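Local coordinates for protein Cyp101j2 (Sphingobium yanoikuyae, PDB 5KYO) that is a haem-dependent cytochrome P450 monooxygenase that probably hydroxylates the monoterpene 1,8-cineole, at residues R312-L324 / K335-M349. Sequence-based numbering, arbitrary orientation.
With HEM (protoporphyrin IX containing Fe), chain G.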
loop_
_atom_site.group_PDB
_atom_site.type_symbol
_atom_site.label_atom_id
_atom_site.label_comp_id
_atom_site.label_asym_id
_atom_site.label_seq_id
_atom_site.Cartn_x
_atom_site.Cartn_y
_atom_site.Cartn_z
ATOM N N ARG A 312 -5.897 -0.307 11.219
ATOM C CA ARG A 312 -7.357 -0.377 11.031
ATOM C C ARG A 312 -7.944 0.942 10.534
ATOM O O ARG A 312 -8.784 0.958 9.638
ATOM C CB ARG A 312 -8.081 -0.770 12.324
ATOM C CG ARG A 312 -9.598 -0.866 12.122
ATOM C CD ARG A 312 -10.380 -0.603 13.405
ATOM N NE ARG A 312 -10.212 0.763 13.896
ATOM C CZ ARG A 312 -10.881 1.814 13.426
ATOM N NH1 ARG A 312 -11.740 1.652 12.436
ATOM N NH2 ARG A 312 -10.684 3.027 13.932
ATOM N N ARG A 313 -7.502 2.051 11.115
ATOM C CA ARG A 313 -8.152 3.354 10.904
ATOM C C ARG A 313 -7.831 3.979 9.544
ATOM O O ARG A 313 -8.668 4.683 8.971
ATOM C CB ARG A 313 -7.749 4.311 12.039
ATOM C CG ARG A 313 -8.184 5.786 11.895
ATOM C CD ARG A 313 -9.697 6.018 11.707
ATOM N NE ARG A 313 -9.950 7.448 11.597
ATOM C CZ ARG A 313 -9.788 8.138 10.472
ATOM N NH1 ARG A 313 -9.420 7.519 9.360
ATOM N NH2 ARG A 313 -9.994 9.437 10.453
ATOM N N PHE A 314 -6.647 3.688 9.001
ATOM C CA PHE A 314 -6.192 4.359 7.786
ATOM C C PHE A 314 -5.871 3.440 6.601
ATOM O O PHE A 314 -4.735 3.396 6.144
ATOM C CB PHE A 314 -4.951 5.201 8.110
ATOM C CG PHE A 314 -5.219 6.282 9.114
ATOM C CD1 PHE A 314 -5.983 7.384 8.756
ATOM C CD2 PHE A 314 -4.755 6.185 10.410
ATOM C CE1 PHE A 314 -6.256 8.396 9.665
ATOM C CE2 PHE A 314 -5.027 7.201 11.344
ATOM C CZ PHE A 314 -5.783 8.300 10.963
ATOM N N PRO A 315 -6.869 2.693 6.110
ATOM C CA PRO A 315 -6.623 1.889 4.905
ATOM C C PRO A 315 -6.275 2.818 3.734
ATOM O O PRO A 315 -6.829 3.911 3.683
ATOM C CB PRO A 315 -7.954 1.166 4.686
ATOM C CG PRO A 315 -9.000 2.092 5.369
ATOM C CD PRO A 315 -8.276 2.642 6.555
ATOM N N VAL A 316 -5.345 2.432 2.852
ATOM C CA VAL A 316 -4.954 3.332 1.776
ATOM C C VAL A 316 -5.067 2.730 0.361
ATOM O O VAL A 316 -5.196 3.466 -0.626
ATOM C CB VAL A 316 -3.489 3.846 1.984
ATOM C CG1 VAL A 316 -3.437 4.858 3.125
ATOM C CG2 VAL A 316 -2.502 2.687 2.226
ATOM N N VAL A 317 -5.038 1.407 0.259
ATOM C CA VAL A 317 -4.952 0.758 -1.066
ATOM C C VAL A 317 -6.318 0.465 -1.708
ATOM O O VAL A 317 -7.236 -0.027 -1.039
ATOM C CB VAL A 317 -4.161 -0.555 -0.994
ATOM C CG1 VAL A 317 -4.159 -1.259 -2.351
ATOM C CG2 VAL A 317 -2.712 -0.276 -0.544
ATOM N N SER A 318 -6.449 0.827 -2.989
ATOM C CA SER A 318 -7.586 0.430 -3.820
ATOM C C SER A 318 -7.117 -0.415 -5.008
ATOM O O SER A 318 -6.595 0.089 -6.007
ATOM C CB SER A 318 -8.367 1.655 -4.312
ATOM O OG SER A 318 -8.828 2.415 -3.207
ATOM N N SER A 319 -7.324 -1.712 -4.892
ATOM C CA SER A 319 -6.935 -2.629 -5.946
ATOM C C SER A 319 -8.205 -3.008 -6.703
ATOM O O SER A 319 -9.319 -2.784 -6.205
ATOM C CB SER A 319 -6.216 -3.850 -5.347
ATOM O OG SER A 319 -5.907 -4.821 -6.316
ATOM N N ALA A 320 -8.050 -3.550 -7.906
ATOM C CA ALA A 320 -9.205 -3.916 -8.720
ATOM C C ALA A 320 -9.056 -5.349 -9.199
ATOM O O ALA A 320 -8.046 -5.990 -8.915
ATOM C CB ALA A 320 -9.357 -2.965 -9.889
ATOM N N ARG A 321 -10.072 -5.851 -9.900
ATOM C CA ARG A 321 -10.053 -7.205 -10.455
ATOM C C ARG A 321 -10.719 -7.237 -11.842
ATOM O O ARG A 321 -11.604 -6.438 -12.139
ATOM C CB ARG A 321 -10.763 -8.194 -9.521
ATOM C CG ARG A 321 -10.118 -8.392 -8.140
ATOM C CD ARG A 321 -8.885 -9.267 -8.195
ATOM N NE ARG A 321 -8.312 -9.466 -6.866
ATOM C CZ ARG A 321 -7.504 -8.595 -6.263
ATOM N NH1 ARG A 321 -7.168 -7.465 -6.871
ATOM N NH2 ARG A 321 -7.028 -8.856 -5.060
ATOM N N GLU A 322 -10.266 -8.152 -12.692
ATOM C CA GLU A 322 -10.863 -8.318 -14.010
ATOM C C GLU A 322 -11.864 -9.463 -14.022
ATOM O O GLU A 322 -11.620 -10.533 -13.490
ATOM C CB GLU A 322 -9.778 -8.568 -15.067
ATOM C CG GLU A 322 -10.323 -8.817 -16.459
ATOM C CD GLU A 322 -9.234 -8.912 -17.510
ATOM O OE1 GLU A 322 -8.045 -8.814 -17.153
ATOM O OE2 GLU A 322 -9.573 -9.073 -18.700
ATOM N N VAL A 323 -12.998 -9.235 -14.659
ATOM C CA VAL A 323 -13.957 -10.300 -14.866
ATOM C C VAL A 323 -13.545 -11.092 -16.106
ATOM O O VAL A 323 -13.316 -10.511 -17.170
ATOM C CB VAL A 323 -15.362 -9.736 -15.020
ATOM C CG1 VAL A 323 -16.342 -10.834 -15.318
ATOM C CG2 VAL A 323 -15.774 -8.996 -13.737
ATOM N N LEU A 324 -13.412 -12.407 -15.967
ATOM C CA LEU A 324 -12.953 -13.217 -17.087
ATOM C C LEU A 324 -14.121 -13.822 -17.871
ATOM O O LEU A 324 -14.003 -14.060 -19.074
ATOM C CB LEU A 324 -12.013 -14.324 -16.601
ATOM C CG LEU A 324 -10.885 -13.924 -15.645
ATOM C CD1 LEU A 324 -9.953 -15.106 -15.427
ATOM C CD2 LEU A 324 -10.128 -12.709 -16.164
ATOM N N LYS A 335 -20.004 -8.270 -17.774
ATOM C CA LYS A 335 -19.477 -8.784 -19.028
ATOM C C LYS A 335 -18.051 -9.267 -18.823
ATOM O O LYS A 335 -17.356 -8.799 -17.920
ATOM C CB LYS A 335 -19.526 -7.710 -20.118
ATOM C CG LYS A 335 -20.921 -7.402 -20.656
ATOM C CD LYS A 335 -20.845 -6.434 -21.845
ATOM C CE LYS A 335 -22.217 -6.226 -22.492
ATOM N NZ LYS A 335 -22.213 -5.151 -23.528
ATOM N N ALA A 336 -17.613 -10.213 -19.645
ATOM C CA ALA A 336 -16.207 -10.581 -19.643
ATOM C C ALA A 336 -15.400 -9.352 -20.034
ATOM O O ALA A 336 -15.794 -8.615 -20.946
ATOM C CB ALA A 336 -15.933 -11.743 -20.602
ATOM N N GLY A 337 -14.293 -9.122 -19.328
ATOM C CA GLY A 337 -13.441 -7.968 -19.571
ATOM C C GLY A 337 -13.813 -6.776 -18.697
ATOM O O GLY A 337 -13.145 -5.743 -18.728
ATOM N N ASP A 338 -14.890 -6.905 -17.930
ATOM C CA ASP A 338 -15.253 -5.841 -16.997
ATOM C C ASP A 338 -14.223 -5.726 -15.855
ATOM O O ASP A 338 -13.623 -6.716 -15.423
ATOM C CB ASP A 338 -16.658 -6.076 -16.432
ATOM C CG ASP A 338 -17.762 -5.606 -17.380
ATOM O OD1 ASP A 338 -17.446 -5.223 -18.528
ATOM O OD2 ASP A 338 -18.946 -5.614 -16.972
ATOM N N MET A 339 -14.027 -4.503 -15.371
ATOM C CA MET A 339 -13.142 -4.249 -14.241
ATOM C C MET A 339 -13.966 -3.976 -12.994
ATOM O O MET A 339 -14.980 -3.283 -13.059
ATOM C CB MET A 339 -12.222 -3.058 -14.527
ATOM C CG MET A 339 -11.271 -3.296 -15.669
ATOM S SD MET A 339 -10.125 -4.621 -15.238
ATOM C CE MET A 339 -9.489 -3.976 -13.682
ATOM N N VAL A 340 -13.543 -4.528 -11.862
ATOM C CA VAL A 340 -14.219 -4.235 -10.607
ATOM C C VAL A 340 -13.230 -3.773 -9.539
ATOM O O VAL A 340 -12.331 -4.520 -9.143
ATOM C CB VAL A 340 -14.994 -5.447 -10.067
ATOM C CG1 VAL A 340 -15.707 -5.056 -8.793
ATOM C CG2 VAL A 340 -16.000 -5.974 -11.116
ATOM N N MET A 341 -13.414 -2.532 -9.091
ATOM C CA MET A 341 -12.592 -1.956 -8.034
ATOM C C MET A 341 -13.120 -2.406 -6.674
ATOM O O MET A 341 -14.318 -2.418 -6.440
ATOM C CB MET A 341 -12.564 -0.428 -8.138
ATOM C CG MET A 341 -11.576 0.249 -7.214
ATOM S SD MET A 341 -11.203 1.945 -7.688
ATOM C CE MET A 341 -10.107 1.694 -9.087
ATOM N N ALA A 342 -12.214 -2.804 -5.790
ATOM C CA ALA A 342 -12.606 -3.328 -4.486
ATOM C C ALA A 342 -11.707 -2.751 -3.396
ATOM O O ALA A 342 -10.803 -3.428 -2.922
ATOM C CB ALA A 342 -12.536 -4.854 -4.489
ATOM N N PRO A 343 -11.954 -1.491 -3.006
ATOM C CA PRO A 343 -11.029 -0.773 -2.121
ATOM C C PRO A 343 -10.964 -1.321 -0.698
ATOM O O PRO A 343 -11.989 -1.576 -0.057
ATOM C CB PRO A 343 -11.586 0.658 -2.120
ATOM C CG PRO A 343 -12.404 0.740 -3.374
ATOM C CD PRO A 343 -13.019 -0.611 -3.505
ATOM N N THR A 344 -9.747 -1.471 -0.191
ATOM C CA THR A 344 -9.581 -1.841 1.199
ATOM C C THR A 344 -10.286 -0.805 2.074
ATOM O O THR A 344 -10.701 -1.117 3.173
ATOM C CB THR A 344 -8.099 -1.941 1.604
ATOM O OG1 THR A 344 -7.495 -0.655 1.494
ATOM C CG2 THR A 344 -7.353 -2.894 0.662
ATOM N N VAL A 345 -10.410 0.415 1.554
ATOM C CA VAL A 345 -10.988 1.558 2.269
ATOM C C VAL A 345 -12.432 1.321 2.699
ATOM O O VAL A 345 -12.807 1.650 3.826
ATOM C CB VAL A 345 -10.949 2.847 1.405
ATOM C CG1 VAL A 345 -11.537 4.038 2.172
ATOM C CG2 VAL A 345 -9.530 3.137 0.952
ATOM N N VAL A 346 -13.233 0.724 1.817
ATOM C CA VAL A 346 -14.662 0.558 2.097
ATOM C C VAL A 346 -14.921 -0.577 3.083
ATOM O O VAL A 346 -16.031 -0.722 3.591
ATOM C CB VAL A 346 -15.472 0.328 0.798
ATOM C CG1 VAL A 346 -15.120 1.403 -0.211
ATOM C CG2 VAL A 346 -15.197 -1.031 0.216
ATOM N N VAL A 347 -13.883 -1.345 3.393
ATOM C CA VAL A 347 -14.011 -2.456 4.332
ATOM C C VAL A 347 -14.077 -1.965 5.787
ATOM O O VAL A 347 -15.125 -2.074 6.434
ATOM C CB VAL A 347 -12.849 -3.468 4.162
ATOM C CG1 VAL A 347 -12.877 -4.510 5.263
ATOM C CG2 VAL A 347 -12.942 -4.133 2.800
ATOM N N ALA A 348 -12.987 -1.396 6.297
ATOM C CA ALA A 348 -12.962 -0.964 7.698
ATOM C C ALA A 348 -13.828 0.264 7.954
ATOM O O ALA A 348 -14.184 0.536 9.097
ATOM C CB ALA A 348 -11.517 -0.683 8.151
ATOM N N MET A 349 -14.183 1.007 6.908
ATOM C CA MET A 349 -14.992 2.213 7.108
ATOM C C MET A 349 -16.488 1.954 7.047
ATOM O O MET A 349 -17.287 2.869 7.289
ATOM C CB MET A 349 -14.621 3.283 6.087
ATOM C CG MET A 349 -13.209 3.796 6.237
ATOM S SD MET A 349 -12.958 4.681 7.785
ATOM C CE MET A 349 -11.996 3.507 8.707
HETATM C CHA HEM G . 0.147 -6.795 -1.727
HETATM C CHB HEM G . -1.067 -3.060 1.128
HETATM C CHC HEM G . 3.574 -2.750 2.630
HETATM C CHD HEM G . 4.876 -5.787 -0.888
HETATM C C1A HEM G . -0.621 -5.875 -1.055
HETATM C C2A HEM G . -2.072 -5.741 -1.099
HETATM C C3A HEM G . -2.399 -4.689 -0.315
HETATM C C4A HEM G . -1.181 -4.138 0.260
HETATM C CMA HEM G . -3.835 -4.178 -0.039
HETATM C CAA HEM G . -3.090 -6.617 -1.884
HETATM C CBA HEM G . -3.199 -6.213 -3.351
HETATM C CGA HEM G . -4.277 -7.019 -4.038
HETATM O O1A HEM G . -5.470 -6.922 -3.632
HETATM O O2A HEM G . -3.960 -7.759 -5.006
HETATM C C1B HEM G . 0.080 -2.690 1.822
HETATM C C2B HEM G . 0.158 -1.723 2.913
HETATM C C3B HEM G . 1.443 -1.637 3.313
HETATM C C4B HEM G . 2.213 -2.544 2.499
HETATM C CMB HEM G . -1.033 -0.924 3.506
HETATM C CAB HEM G . 2.100 -0.777 4.434
HETATM C CBB HEM G . 1.456 -0.008 5.317
HETATM C C1C HEM G . 4.325 -3.573 1.830
HETATM C C2C HEM G . 5.744 -3.838 1.977
HETATM C C3C HEM G . 6.103 -4.671 0.989
HETATM C C4C HEM G . 4.917 -4.971 0.209
HETATM C CMC HEM G . 6.612 -3.202 3.083
HETATM C CAC HEM G . 7.469 -5.290 0.647
HETATM C CBC HEM G . 8.564 -5.221 1.406
HETATM C C1D HEM G . 3.744 -6.314 -1.468
HETATM C C2D HEM G . 3.724 -7.228 -2.598
HETATM C C3D HEM G . 2.262 -7.537 -2.823
HETATM C C4D HEM G . 1.522 -6.785 -1.845
HETATM C CMD HEM G . 4.872 -7.846 -3.443
HETATM C CAD HEM G . 1.699 -8.464 -3.923
HETATM C CBD HEM G . 1.249 -9.803 -3.338
HETATM C CGD HEM G . 0.708 -10.663 -4.466
HETATM O O1D HEM G . 1.105 -11.849 -4.597
HETATM O O2D HEM G . -0.117 -10.133 -5.253
HETATM N NA HEM G . -0.121 -4.883 -0.213
HETATM N NB HEM G . 1.360 -3.159 1.606
HETATM N NC HEM G . 3.851 -4.286 0.755
HETATM N ND HEM G . 2.437 -6.075 -1.070
HETATM FE FE HEM G . 1.849 -4.726 0.384
HETATM O O HOH W 1 -13.204 -0.429 11.296
HETATM O O HOH W 2 -4.826 -0.419 2.616
#
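The antiparallel strands 318-323 and 339-343 of the P450 beta-sheet run beside the haem, and Arg321 and Val340 form a hydrogen-bonded pair at their middle: Val340 N gives a bond of 2.7 Å to Arg321 O, and Arg321 N returns one to Val340 O. On the Ala320 face the bent side chain of Met339 folds back, bringing its CE to 3.9 Å from Ala320 CB. The other face carries Arg321, whose chain turns at chi2 (-77°) and leaves Val340 for the haem. Its NH2 gives a nearly straight bond of 2.9 Å to propionate oxygen O1A (173°) at the guanidinium edge, while NH1 binds Ser319 OG and Ala320 O, which should fix its rotation. Arginine pairing with a haem propionate is a familiar P450 feature, and His130 and His377 also hydrogen-bond to the haem. Where the second strand passes into helix 344-348, Val317 O is gripped twice by Thr344, through N and through OG1 at 2.6 Å, the latter on a lone pair. Chi1 of 64° sets Thr344 OG1 between its backbone N and carbonyl carbon, while CG2 lies 3.8 Å from haem methyl CMA. Pro315 CG packs on Val345 CA at 3.7 Å, and a water bridges Arg312 NH1 to Ala348 O, while Glu309 holds Arg312 NE in a salt bridge.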